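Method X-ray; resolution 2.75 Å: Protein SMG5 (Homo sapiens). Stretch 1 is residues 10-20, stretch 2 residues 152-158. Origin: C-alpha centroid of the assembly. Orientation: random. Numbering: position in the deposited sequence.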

# COMPACT_ATOMS: atom_id res chain seq x y z
N GLN A 10 -7.47 -1.11 -0.12
CA GLN A 10 -8.31 -0.12 -0.77
C GLN A 10 -7.49 0.74 -1.72
O GLN A 10 -7.97 1.09 -2.80
CB GLN A 10 -8.98 0.76 0.28
CG GLN A 10 -10.46 0.58 0.39
CD GLN A 10 -11.08 1.66 1.28
OE1 GLN A 10 -12.11 2.26 0.94
NE2 GLN A 10 -10.43 1.93 2.41
N ALA A 11 -6.27 1.09 -1.32
CA ALA A 11 -5.38 1.93 -2.13
C ALA A 11 -5.04 1.24 -3.44
O ALA A 11 -5.04 1.86 -4.49
CB ALA A 11 -4.10 2.26 -1.37
N LEU A 12 -4.74 -0.05 -3.36
CA LEU A 12 -4.42 -0.84 -4.53
C LEU A 12 -5.63 -1.05 -5.41
O LEU A 12 -5.52 -1.02 -6.63
CB LEU A 12 -3.86 -2.21 -4.13
CG LEU A 12 -2.45 -2.10 -3.58
CD1 LEU A 12 -2.10 -3.34 -2.79
CD2 LEU A 12 -1.42 -1.83 -4.70
N CYS A 13 -6.78 -1.30 -4.79
CA CYS A 13 -8.01 -1.60 -5.53
C CYS A 13 -8.59 -0.43 -6.29
O CYS A 13 -9.19 -0.63 -7.34
CB CYS A 13 -9.08 -2.18 -4.59
SG CYS A 13 -8.81 -3.93 -4.26
N HIS A 14 -8.39 0.78 -5.77
CA HIS A 14 -9.04 1.99 -6.26
C HIS A 14 -8.11 3.05 -6.83
O HIS A 14 -8.58 3.99 -7.45
CB HIS A 14 -9.80 2.62 -5.12
CG HIS A 14 -10.93 1.79 -4.62
ND1 HIS A 14 -11.14 1.55 -3.27
CD2 HIS A 14 -11.91 1.12 -5.28
CE1 HIS A 14 -12.22 0.79 -3.13
NE2 HIS A 14 -12.69 0.51 -4.33
N HIS A 15 -6.80 2.91 -6.62
CA HIS A 15 -5.85 3.95 -6.99
C HIS A 15 -4.55 3.31 -7.46
O HIS A 15 -3.46 3.76 -7.12
CB HIS A 15 -5.59 4.89 -5.82
CG HIS A 15 -6.83 5.52 -5.26
ND1 HIS A 15 -7.49 5.02 -4.16
CD2 HIS A 15 -7.53 6.60 -5.66
CE1 HIS A 15 -8.54 5.78 -3.90
NE2 HIS A 15 -8.59 6.74 -4.80
N LEU A 16 -4.70 2.27 -8.27
CA LEU A 16 -3.59 1.54 -8.82
C LEU A 16 -2.64 2.43 -9.62
O LEU A 16 -1.43 2.23 -9.58
CB LEU A 16 -4.12 0.45 -9.70
CG LEU A 16 -3.10 -0.45 -10.35
CD1 LEU A 16 -2.23 -1.14 -9.29
CD2 LEU A 16 -3.85 -1.45 -11.19
N PRO A 17 -3.19 3.39 -10.38
CA PRO A 17 -2.28 4.26 -11.15
C PRO A 17 -1.41 5.21 -10.31
O PRO A 17 -0.36 5.62 -10.77
CB PRO A 17 -3.24 5.04 -12.05
CG PRO A 17 -4.52 4.19 -12.06
CD PRO A 17 -4.60 3.71 -10.67
N VAL A 18 -1.83 5.54 -9.10
CA VAL A 18 -0.98 6.27 -8.17
C VAL A 18 0.18 5.36 -7.72
O VAL A 18 1.35 5.77 -7.72
CB VAL A 18 -1.79 6.72 -6.94
CG1 VAL A 18 -0.87 7.19 -5.82
CG2 VAL A 18 -2.77 7.83 -7.33
N ILE A 19 -0.17 4.13 -7.33
CA ILE A 19 0.83 3.17 -6.91
C ILE A 19 1.78 2.87 -8.07
O ILE A 19 2.99 2.83 -7.87
CB ILE A 19 0.18 1.90 -6.26
CG1 ILE A 19 -0.42 2.26 -4.90
CG2 ILE A 19 1.21 0.79 -6.02
CD1 ILE A 19 -1.87 2.49 -4.90
N ARG A 20 1.25 2.70 -9.27
CA ARG A 20 2.12 2.50 -10.43
C ARG A 20 3.18 3.59 -10.51
O ARG A 20 4.36 3.30 -10.61
CB ARG A 20 1.32 2.46 -11.72
CG ARG A 20 2.18 2.16 -12.97
CD ARG A 20 1.37 2.21 -14.29
NE ARG A 20 0.08 1.54 -14.12
CZ ARG A 20 -0.15 0.24 -14.33
NH1 ARG A 20 0.82 -0.57 -14.75
NH2 ARG A 20 -1.37 -0.25 -14.13
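Stretch 2 152-158: NVLDFYK

Packing of residues 152-158 of SMG5 against residues 10-20 of the same chain, two stretches that lie far apart in sequence. Stretch 1 runs as helix from Gln 10 to His 14, is interrupted at His 15 (phi/psi -145/44), and resumes as helix from Leu 16 to Arg 20, with His 15 at the N-cap position of this second segment. Stretch 2 is helical from Val 153 onward. Its axis and that of helix 16-20 point in broadly the same direction, crossing at 40° with a closest approach of 10.3 Å. No hydrogen bond links the stretches; the contact is made by side chains and buries 331 Å² in total.

Asn 152, in extended conformation (phi/psi -58/138), starts the helix: its OD1 accepts a hydrogen bond from Asp 155 N at 3.0 Å, capping the first turn, while its backbone O receives Phe 156 N at 2.7 Å. Val 153 follows with its CA-to-CB bond directed toward stretch 1, and its CA lies 6.4 Å from the CA of Ala 11, close enough for small side chains to meet directly. Val 153 CG1 touches Ala 11 CB at 3.8 Å, Ile 19 CD1 at 3.9 Å and Val 18 CG1 at 4.1 Å, so that one methyl bridges residues from both helical segments of stretch 1. Its other methyl, CG2, lies 3.5 Å from His 15 ND1, approaching the imidazole obliquely. Leu 154 sets out sideways, but with chi1 m and chi2 t its end comes nearer: CD2 reaches His 15 CD2 at 3.5 Å and Val 18 CG2 at 3.6 Å. The imidazole thus has neighbouring aliphatic groups from two consecutive residues.

Asp 155 is out of reach of stretch 1, and its side chain is not modelled beyond CB. Phe 156 has its CA-to-CB bond directed toward stretch 1, yet its side chain comes no closer than 6.0 Å, from Phe 156 CD2 to Val 18 CG1. One turn beyond Val 153, Tyr 157 renews the contact, its N hydrogen-bonded to Val 153 O at 2.8 Å. Tyr 157 CA is 6.8 Å from Val 18 CA; Tyr 157 CB rests on Val 18 CG1 at 3.8 Å, and Val 18 CG2 lies over one face of the phenol ring. Val 18 is therefore shared by Val 153, Leu 154 and Tyr 157, fitting between successive turns of the helix. Lys 158, its N hydrogen-bonded to Leu 154 O at 2.9 Å, is exposed and makes no contact with stretch 1.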

# COMPACT_ATOMS: atom_id res chain seq x y z
N ASN A 152 -3.48 9.53 3.03
CA ASN A 152 -4.33 9.09 1.94
C ASN A 152 -3.54 9.00 0.63
O ASN A 152 -2.72 9.87 0.35
CB ASN A 152 -5.49 10.06 1.77
CG ASN A 152 -6.29 9.79 0.51
OD1 ASN A 152 -6.06 10.43 -0.52
ND2 ASN A 152 -7.21 8.83 0.58
N VAL A 153 -3.76 7.94 -0.15
CA VAL A 153 -3.07 7.81 -1.44
C VAL A 153 -3.03 9.11 -2.26
O VAL A 153 -1.95 9.58 -2.61
CB VAL A 153 -3.66 6.70 -2.37
CG1 VAL A 153 -2.67 5.56 -2.56
CG2 VAL A 153 -5.04 6.23 -1.92
N LEU A 154 -4.19 9.68 -2.57
CA LEU A 154 -4.23 10.93 -3.34
C LEU A 154 -3.68 12.15 -2.59
O LEU A 154 -3.19 13.08 -3.23
CB LEU A 154 -5.64 11.23 -3.84
CG LEU A 154 -6.36 10.09 -4.58
CD1 LEU A 154 -7.55 10.64 -5.30
CD2 LEU A 154 -5.44 9.37 -5.55
N ASP A 155 -3.77 12.16 -1.25
CA ASP A 155 -3.13 13.22 -0.47
C ASP A 155 -1.61 13.14 -0.60
O ASP A 155 -0.95 14.10 -0.91
CB ASP A 155 -3.54 13.13 1.00
N PHE A 156 -1.09 11.93 -0.41
CA PHE A 156 0.34 11.69 -0.57
C PHE A 156 0.75 12.03 -2.02
O PHE A 156 1.76 12.70 -2.24
CB PHE A 156 0.66 10.23 -0.22
CG PHE A 156 2.13 9.89 -0.32
CD1 PHE A 156 2.96 9.98 0.79
CD2 PHE A 156 2.68 9.44 -1.52
CE1 PHE A 156 4.31 9.65 0.70
CE2 PHE A 156 4.04 9.12 -1.62
CZ PHE A 156 4.85 9.23 -0.50
N TYR A 157 -0.06 11.60 -2.98
CA TYR A 157 0.28 11.74 -4.39
C TYR A 157 0.31 13.18 -4.85
O TYR A 157 1.22 13.61 -5.56
CB TYR A 157 -0.71 10.98 -5.28
CG TYR A 157 -0.28 11.08 -6.71
CD1 TYR A 157 0.95 10.55 -7.10
CD2 TYR A 157 -1.04 11.77 -7.65
CE1 TYR A 157 1.40 10.65 -8.40
CE2 TYR A 157 -0.60 11.88 -8.95
CZ TYR A 157 0.62 11.31 -9.32
OH TYR A 157 1.09 11.41 -10.61
N LYS A 158 -0.72 13.92 -4.45
CA LYS A 158 -0.79 15.32 -4.79
C LYS A 158 0.33 16.09 -4.06
O LYS A 158 0.95 16.98 -4.64
CB LYS A 158 -2.23 15.84 -4.60
CG LYS A 158 -3.26 15.07 -5.50
CD LYS A 158 -4.33 15.96 -6.14
CE LYS A 158 -3.85 16.61 -7.46
NZ LYS A 158 -4.47 17.97 -7.78